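Local coordinates for protein putative hexose oxidase (Nonomuraea sp. ATCC 39727, PDB 5AWV) that probably oxidises the sugar of glycopeptide antibiotics such as teicoplanin, using an FAD held by two covalent bonds, at residues R48-R53 / G89-E94; Y180-V185 / I196-E201. One frame throughout, in Å; residues are numbered along the deposited sequence.

How the contacts relate
Contact 1 lies at the cofactor itself, whereas contact 2 belongs to the five-stranded antiparallel sheet of the FAD-binding region. In contact 1, the backbone of residues 89-92 holds the FAD pyrophosphate and His91 is bonded covalently to the flavin, and Phe93 also borders the aminoglucuronic acid of the bound teicoplanin; the Ala50 side chain is about 6 Å from a bound NAG. Contact 2 pairs two strands whose centre is about 27 Å from that of contact 1, with about 15 Å between nearest atoms. It still approaches the same cofactor: the Val184 side chain is about 7 Å from FAD, and that of Val182 about 4 Å from the side chain of the FAD-binding Val224.

Contact 1 of 2, residues R48-R53 / G89-E94; sequences RGANSR and GGHCFE. With FAD (flavin-adenine dinucleotide), chain M; N1L (2-amino-2-deoxy-beta-D-glucopyranuronic acid), chain B.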
loop_
_atom_site.group_PDB
_atom_site.type_symbol
_atom_site.label_atom_id
_atom_site.label_comp_id
_atom_site.label_asym_id
_atom_site.label_seq_id
_atom_site.Cartn_x
_atom_site.Cartn_y
_atom_site.Cartn_z
ATOM N N ARG A 48 14.062 4.261 -6.681
ATOM C CA ARG A 48 13.232 4.600 -5.519
ATOM C C ARG A 48 12.240 3.537 -5.068
ATOM O O ARG A 48 11.492 3.760 -4.167
ATOM C CB ARG A 48 12.563 5.926 -5.718
ATOM C CG ARG A 48 11.425 5.967 -6.656
ATOM C CD ARG A 48 10.874 7.387 -6.481
ATOM N NE ARG A 48 9.632 7.478 -7.198
ATOM C CZ ARG A 48 8.408 7.239 -6.707
ATOM N NH1 ARG A 48 8.182 7.034 -5.423
ATOM N NH2 ARG A 48 7.399 7.314 -7.539
ATOM N N GLY A 49 12.298 2.359 -5.649
ATOM C CA GLY A 49 11.661 1.196 -5.044
ATOM C C GLY A 49 12.186 0.918 -3.650
ATOM O O GLY A 49 13.383 1.093 -3.378
ATOM N N ALA A 50 11.283 0.459 -2.768
ATOM C CA ALA A 50 11.607 0.060 -1.412
ATOM C C ALA A 50 12.451 -1.202 -1.265
ATOM O O ALA A 50 13.341 -1.271 -0.386
ATOM C CB ALA A 50 10.349 -0.106 -0.599
ATOM N N ASN A 51 12.188 -2.207 -2.075
ATOM C CA ASN A 51 12.831 -3.445 -1.898
ATOM C C ASN A 51 14.039 -3.545 -2.825
ATOM O O ASN A 51 13.898 -3.709 -4.029
ATOM C CB ASN A 51 11.829 -4.594 -2.082
ATOM C CG ASN A 51 12.413 -5.976 -1.738
ATOM O OD1 ASN A 51 13.630 -6.196 -1.740
ATOM N ND2 ASN A 51 11.540 -6.901 -1.377
ATOM N N SER A 52 15.237 -3.480 -2.237
ATOM C CA SER A 52 16.484 -3.532 -3.011
ATOM C C SER A 52 16.841 -4.866 -3.645
ATOM O O SER A 52 17.740 -4.918 -4.374
ATOM C CB SER A 52 17.666 -2.978 -2.151
ATOM O OG SER A 52 17.778 -3.826 -1.036
ATOM N N ARG A 53 16.046 -5.898 -3.519
ATOM C CA ARG A 53 16.153 -7.080 -4.349
ATOM C C ARG A 53 15.910 -6.849 -5.841
ATOM O O ARG A 53 16.430 -7.579 -6.650
ATOM C CB ARG A 53 15.224 -8.109 -3.776
ATOM C CG ARG A 53 15.201 -9.468 -4.430
ATOM C CD ARG A 53 14.463 -10.409 -3.509
ATOM N NE ARG A 53 13.662 -11.344 -4.233
ATOM C CZ ARG A 53 12.350 -11.532 -4.035
ATOM N NH1 ARG A 53 11.591 -10.875 -3.060
ATOM N NH2 ARG A 53 11.783 -12.433 -4.824
ATOM N N GLY A 89 4.180 4.765 -4.953
ATOM C CA GLY A 89 5.064 4.822 -3.772
ATOM C C GLY A 89 6.283 3.933 -3.805
ATOM O O GLY A 89 7.192 4.120 -3.004
ATOM N N GLY A 90 6.358 2.955 -4.721
ATOM C CA GLY A 90 7.538 2.133 -4.807
ATOM C C GLY A 90 7.572 0.966 -3.836
ATOM O O GLY A 90 8.544 0.258 -3.844
ATOM N N HIS A 91 6.494 0.684 -3.105
ATOM C CA HIS A 91 6.521 -0.365 -2.129
ATOM C C HIS A 91 6.209 -1.763 -2.571
ATOM O O HIS A 91 6.235 -2.686 -1.769
ATOM C CB HIS A 91 5.655 0.012 -0.908
ATOM C CG HIS A 91 6.467 0.717 0.124
ATOM N ND1 HIS A 91 7.119 0.048 1.197
ATOM C CD2 HIS A 91 6.889 1.999 0.120
ATOM C CE1 HIS A 91 7.811 1.001 1.844
ATOM N NE2 HIS A 91 7.718 2.151 1.203
ATOM N N CYS A 92 6.033 -1.981 -3.867
ATOM C CA CYS A 92 5.759 -3.336 -4.348
ATOM C C CYS A 92 6.647 -4.418 -3.719
ATOM O O CYS A 92 7.885 -4.274 -3.719
ATOM C CB CYS A 92 5.936 -3.410 -5.898
ATOM S SG CYS A 92 5.110 -4.877 -6.591
ATOM N N PHE A 93 6.041 -5.512 -3.258
ATOM C CA PHE A 93 6.745 -6.674 -2.640
ATOM C C PHE A 93 7.419 -7.517 -3.711
ATOM O O PHE A 93 8.276 -8.362 -3.379
ATOM C CB PHE A 93 5.826 -7.645 -1.901
ATOM C CG PHE A 93 5.430 -7.205 -0.518
ATOM C CD1 PHE A 93 5.495 -5.877 -0.128
ATOM C CD2 PHE A 93 4.905 -8.138 0.353
ATOM C CE1 PHE A 93 5.098 -5.491 1.106
ATOM C CE2 PHE A 93 4.547 -7.790 1.618
ATOM C CZ PHE A 93 4.610 -6.462 1.999
ATOM N N GLU A 94 7.056 -7.263 -4.960
ATOM C CA GLU A 94 7.530 -8.038 -6.114
ATOM C C GLU A 94 8.167 -7.124 -7.160
ATOM O O GLU A 94 8.191 -5.918 -7.031
ATOM C CB GLU A 94 6.389 -8.881 -6.748
ATOM C CG GLU A 94 6.242 -10.244 -6.130
ATOM C CD GLU A 94 7.434 -11.156 -6.410
ATOM O OE1 GLU A 94 8.351 -10.722 -7.148
ATOM O OE2 GLU A 94 7.425 -12.279 -5.909
HETATM P PA FAD M . 4.317 0.643 -6.274
HETATM O O1A FAD M . 5.512 -0.283 -6.176
HETATM O O2A FAD M . 4.465 2.015 -6.745
HETATM O O5B FAD M . 3.151 -0.056 -7.081
HETATM C C5B FAD M . 2.679 -1.419 -6.806
HETATM C C4B FAD M . 1.955 -1.959 -7.999
HETATM O O4B FAD M . 0.792 -1.202 -8.349
HETATM C C3B FAD M . 2.771 -2.062 -9.298
HETATM O O3B FAD M . 2.354 -3.135 -10.177
HETATM C C2B FAD M . 2.460 -0.717 -9.876
HETATM O O2B FAD M . 2.740 -0.701 -11.237
HETATM C C1B FAD M . 1.017 -0.519 -9.551
HETATM N N9A FAD M . 0.675 0.882 -9.488
HETATM C C8A FAD M . 1.217 1.876 -8.773
HETATM N N7A FAD M . 0.548 3.039 -8.936
HETATM C C5A FAD M . -0.465 2.798 -9.757
HETATM C C6A FAD M . -1.516 3.616 -10.398
HETATM N N6A FAD M . -1.555 4.916 -10.120
HETATM N N1A FAD M . -2.400 2.966 -11.212
HETATM C C2A FAD M . -2.290 1.631 -11.480
HETATM N N3A FAD M . -1.325 0.821 -10.964
HETATM C C4A FAD M . -0.389 1.392 -10.153
HETATM N N1 FAD M . -0.155 -3.011 2.913
HETATM C C2 FAD M . -1.213 -2.980 3.778
HETATM O O2 FAD M . -2.367 -3.178 3.335
HETATM N N3 FAD M . -1.067 -2.714 5.085
HETATM C C4 FAD M . 0.115 -2.330 5.610
HETATM O O4 FAD M . 0.229 -2.041 6.822
HETATM C C4X FAD M . 1.295 -2.301 4.736
HETATM N N5 FAD M . 2.544 -1.927 5.187
HETATM C C5X FAD M . 3.624 -1.805 4.355
HETATM C C6 FAD M . 4.846 -1.344 4.890
HETATM C C7 FAD M . 5.934 -1.347 3.977
HETATM C C7M FAD M . 7.323 -0.895 4.497
HETATM C C8 FAD M . 5.799 -1.716 2.512
HETATM C C8M FAD M . 6.906 -1.446 1.521
HETATM C C9 FAD M . 4.524 -2.102 2.044
HETATM C C9A FAD M . 3.465 -2.186 2.899
HETATM N N10 FAD M . 2.172 -2.596 2.476
HETATM C C10 FAD M . 1.082 -2.636 3.330
HETATM C "C1'" FAD M . 1.940 -3.034 1.060
HETATM C "C2'" FAD M . 1.420 -1.952 0.192
HETATM O "O2'" FAD M . 0.035 -1.856 0.466
HETATM C "C3'" FAD M . 1.618 -2.463 -1.186
HETATM O "O3'" FAD M . 3.023 -2.690 -1.310
HETATM C "C4'" FAD M . 1.135 -1.415 -2.226
HETATM O "O4'" FAD M . 0.893 -2.122 -3.445
HETATM C "C5'" FAD M . 2.237 -0.409 -2.444
HETATM O "O5'" FAD M . 1.781 0.652 -3.306
HETATM P P FAD M . 2.835 1.655 -3.897
HETATM O O1P FAD M . 2.160 2.689 -4.656
HETATM O O2P FAD M . 3.800 2.170 -2.866
HETATM O O3P FAD M . 3.719 0.629 -4.753
HETATM C C1 N1L B . 6.666 -4.036 6.777
HETATM C C2 N1L B . 7.291 -5.471 6.384
HETATM C C3 N1L B . 6.497 -6.188 5.275
HETATM C C4 N1L B . 5.061 -6.288 5.743
HETATM C C5 N1L B . 4.461 -4.860 5.843
HETATM C C6 N1L B . 2.948 -4.861 6.184
HETATM N N2 N1L B . 8.689 -5.404 5.963
HETATM O O3 N1L B . 7.008 -7.588 5.049
HETATM O O4 N1L B . 4.246 -7.185 4.831
HETATM O O5 N1L B . 5.153 -4.120 6.926
HETATM O O6B N1L B . 2.648 -4.858 7.575
HETATM O O6A N1L B . 2.346 -6.015 5.751
HETATM O O HOH W 1 9.561 3.114 -2.097
HETATM O O HOH W 2 9.849 6.349 -3.303
HETATM O O HOH W 3 9.706 -2.289 -3.970
HETATM O O HOH W 4 9.982 -13.962 -5.649
#
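The methyl of Ala50 rests over the centre of the His91 imidazole, a ring that itself carries the flavin. Ala50 CB stands 3.7 Å from the His91 ring centroid, 12° off the normal, a CH-pi contact on one face, while at the ring's edge His91 ND1 is covalently bonded to FAD C8M at 1.5 Å. The methyl therefore covers one face of the imidazole and probably limits its movement on that side. Beside it the two backbones come close at Gly49 and Gly90. Ala50 N donates to Gly90 O at 2.9 Å, almost straight at hydrogen (174°) but from well above the carbonyl plane. The same oxygen accepts a hydrogen bond from water 3 and a CA-H contact from Gly49 CA at 3.5 Å. Water 3 also donates to Cys92 O and accepts from Asn51 N, stitching the segments together. Residues 89-92 are the pyrophosphate-binding turn of the PCMH-type FAD fold, following strand 84-87. The backbone N-H groups of Gly89, Gly90, His91 and Cys92 all donate to phosphate oxygens, for example Gly90 N to FAD O2A at 2.9 Å. The second covalent tether to the flavin comes from Cys151. Farther along, Phe93 turns its edge to both ligands, with Phe93 CE1 3.6 Å from FAD C9, while Tyr473 lies nearly parallel to the ring. Asn51 OD1 accepts from Arg53 N in an Asx turn, and Asn51 ND2 and Arg53 NH1 both reach Ser364 O. Arg53 NH2 and Glu94 OE1 are 4.5 Å apart, the oxygen well out of the guanidinium plane, so no N-H points at it and the direct attraction is probably one of charge only; water 4 links the same side chains, donating to Glu94 OE2, which also takes the N-H of Ser476, and accepting weakly from Arg53 NH2.

Contact 2 of 2, residues Y180-V185 / I196-E201; sequences YAVEVV and IVATRE
Tyr180 and Glu201 meet tip to tip: the phenol OH donates to Glu201 OE2 at 2.6 Å, reaching the lone pair anti to the other carboxylate oxygen. OE2 lies in the plane of the phenol ring, but the carboxylate as a whole is turned 86° from it. The ring gets there because Tyr180 CG is anti to the backbone N (chi1 171°), which lays the side chain across the end of the partner strand. Thr199 CB approaches the ring obliquely, and at the edge Arg200 NE is 3.9 Å from Tyr180 CD1. The Arg200 guanidinium turns a face to Tyr180 CA. Next to this cluster Arg200 N donates to Tyr180 O at 2.8 Å, a bond just past the end of the strand pairing, in which Val182 with Ala198 and Val184 with Ile196 are hydrogen-bonded pairs; Ala198 N to Val182 O, for instance, is 2.9 Å. At the non-hydrogen-bonded pairs, Ala181 CB touches Thr199 CG2 at 3.9 Å, and Glu183 CG meets Val197 CG2, also at 3.9 Å. A second shell fixes the polar ends. Arg200 donates to the backbone oxygens of Arg230 and Asp177. Thr199 OG1 accepts from Glu201 N in an ST turn, which is consistent with Glu201 turning back to the tyrosine, and is also hydrogen-bonded to Asp204 OD2. Buried Glu183 places OE1 among Lys226, Thr67 and Thr225. Leu209 and Trp210 of helix 207-212 pack on the face bearing Val184, Ile196 and Ala198, whereas Met120 touches Ala181 and Val197 on the other. Tyr180 and Ala181 together face Trp228 in a classic beta bulge, within an antiparallel hairpin whose strand 193-199 is outermost in the five-stranded sheet of the FAD-binding fold.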
loop_
_atom_site.group_PDB
_atom_site.type_symbol
_atom_site.label_atom_id
_atom_site.label_comp_id
_atom_site.label_asym_id
_atom_site.label_seq_id
_atom_site.Cartn_x
_atom_site.Cartn_y
_atom_site.Cartn_z
ATOM N N TYR A 180 -15.088 5.553 -3.397
ATOM C CA TYR A 180 -16.350 6.022 -4.047
ATOM C C TYR A 180 -16.163 5.994 -5.539
ATOM O O TYR A 180 -17.077 5.589 -6.276
ATOM C CB TYR A 180 -16.750 7.436 -3.524
ATOM C CG TYR A 180 -17.876 8.028 -4.293
ATOM C CD1 TYR A 180 -19.157 7.518 -4.135
ATOM C CD2 TYR A 180 -17.661 9.072 -5.241
ATOM C CE1 TYR A 180 -20.241 8.034 -4.900
ATOM C CE2 TYR A 180 -18.733 9.600 -5.963
ATOM C CZ TYR A 180 -20.013 9.050 -5.790
ATOM O OH TYR A 180 -21.107 9.506 -6.453
ATOM N N ALA A 181 -14.989 6.404 -6.000
ATOM C CA ALA A 181 -14.726 6.481 -7.436
ATOM C C ALA A 181 -13.302 6.470 -7.790
ATOM O O ALA A 181 -12.442 6.878 -6.999
ATOM C CB ALA A 181 -15.342 7.755 -8.043
ATOM N N VAL A 182 -13.022 6.117 -9.021
ATOM C CA VAL A 182 -11.705 6.179 -9.559
ATOM C C VAL A 182 -11.720 6.856 -10.929
ATOM O O VAL A 182 -12.650 6.644 -11.690
ATOM C CB VAL A 182 -11.003 4.844 -9.887
ATOM C CG1 VAL A 182 -10.301 4.253 -8.700
ATOM C CG2 VAL A 182 -11.954 3.800 -10.522
ATOM N N GLU A 183 -10.629 7.505 -11.274
ATOM C CA GLU A 183 -10.314 7.992 -12.610
ATOM C C GLU A 183 -9.149 7.203 -13.114
ATOM O O GLU A 183 -8.126 7.096 -12.482
ATOM C CB GLU A 183 -9.943 9.485 -12.615
ATOM C CG GLU A 183 -9.752 10.043 -14.025
ATOM C CD GLU A 183 -9.316 11.544 -14.029
ATOM O OE1 GLU A 183 -8.179 11.944 -13.672
ATOM O OE2 GLU A 183 -10.119 12.332 -14.421
ATOM N N VAL A 184 -9.333 6.536 -14.249
ATOM C CA VAL A 184 -8.351 5.611 -14.778
ATOM C C VAL A 184 -8.113 5.925 -16.247
ATOM O O VAL A 184 -9.091 6.178 -17.004
ATOM C CB VAL A 184 -8.886 4.176 -14.724
ATOM C CG1 VAL A 184 -7.745 3.184 -14.958
ATOM C CG2 VAL A 184 -9.539 3.921 -13.362
ATOM N N VAL A 185 -6.847 5.850 -16.652
ATOM C CA VAL A 185 -6.448 5.938 -18.037
ATOM C C VAL A 185 -6.287 4.484 -18.545
ATOM O O VAL A 185 -5.462 3.729 -18.046
ATOM C CB VAL A 185 -5.194 6.754 -18.229
ATOM C CG1 VAL A 185 -4.647 6.660 -19.628
ATOM C CG2 VAL A 185 -5.428 8.199 -17.826
ATOM N N ILE A 196 -11.579 7.369 -17.929
ATOM C CA ILE A 196 -12.843 6.979 -17.424
ATOM C C ILE A 196 -12.959 7.335 -15.947
ATOM O O ILE A 196 -12.083 6.981 -15.158
ATOM C CB ILE A 196 -13.042 5.454 -17.613
ATOM C CG1 ILE A 196 -13.055 5.128 -19.095
ATOM C CG2 ILE A 196 -14.308 5.002 -16.908
ATOM C CD1 ILE A 196 -13.402 3.719 -19.435
ATOM N N VAL A 197 -14.046 7.995 -15.565
ATOM C CA VAL A 197 -14.380 8.143 -14.180
ATOM C C VAL A 197 -15.492 7.130 -13.854
ATOM O O VAL A 197 -16.571 7.193 -14.435
ATOM C CB VAL A 197 -14.790 9.573 -13.841
ATOM C CG1 VAL A 197 -15.274 9.661 -12.405
ATOM C CG2 VAL A 197 -13.635 10.522 -14.031
ATOM N N ALA A 198 -15.224 6.202 -12.942
ATOM C CA ALA A 198 -16.155 5.119 -12.537
ATOM C C ALA A 198 -16.479 5.201 -11.072
ATOM O O ALA A 198 -15.565 5.412 -10.240
ATOM C CB ALA A 198 -15.485 3.748 -12.910
ATOM N N THR A 199 -17.756 5.157 -10.687
ATOM C CA THR A 199 -18.148 5.333 -9.350
ATOM C C THR A 199 -18.850 4.113 -8.774
ATOM O O THR A 199 -19.298 3.242 -9.514
ATOM C CB THR A 199 -19.154 6.536 -9.108
ATOM O OG1 THR A 199 -20.502 6.113 -9.437
ATOM C CG2 THR A 199 -18.776 7.770 -9.903
ATOM N N ARG A 200 -19.088 4.135 -7.481
ATOM C CA ARG A 200 -19.860 3.073 -6.914
ATOM C C ARG A 200 -21.385 3.165 -7.027
ATOM O O ARG A 200 -22.023 2.282 -6.564
ATOM C CB ARG A 200 -19.481 2.800 -5.495
ATOM C CG ARG A 200 -20.058 3.582 -4.434
ATOM C CD ARG A 200 -19.546 2.971 -3.106
ATOM N NE ARG A 200 -19.319 4.091 -2.237
ATOM C CZ ARG A 200 -18.435 4.136 -1.229
ATOM N NH1 ARG A 200 -18.423 5.219 -0.528
ATOM N NH2 ARG A 200 -17.658 3.075 -0.874
ATOM N N GLU A 201 -21.932 4.235 -7.597
ATOM C CA GLU A 201 -23.383 4.427 -7.664
ATOM C C GLU A 201 -24.026 3.327 -8.470
ATOM O O GLU A 201 -23.403 2.708 -9.365
ATOM C CB GLU A 201 -23.745 5.764 -8.307
ATOM C CG GLU A 201 -23.179 6.994 -7.645
ATOM C CD GLU A 201 -23.921 7.476 -6.432
ATOM O OE1 GLU A 201 -24.935 6.845 -6.070
ATOM O OE2 GLU A 201 -23.470 8.516 -5.858
#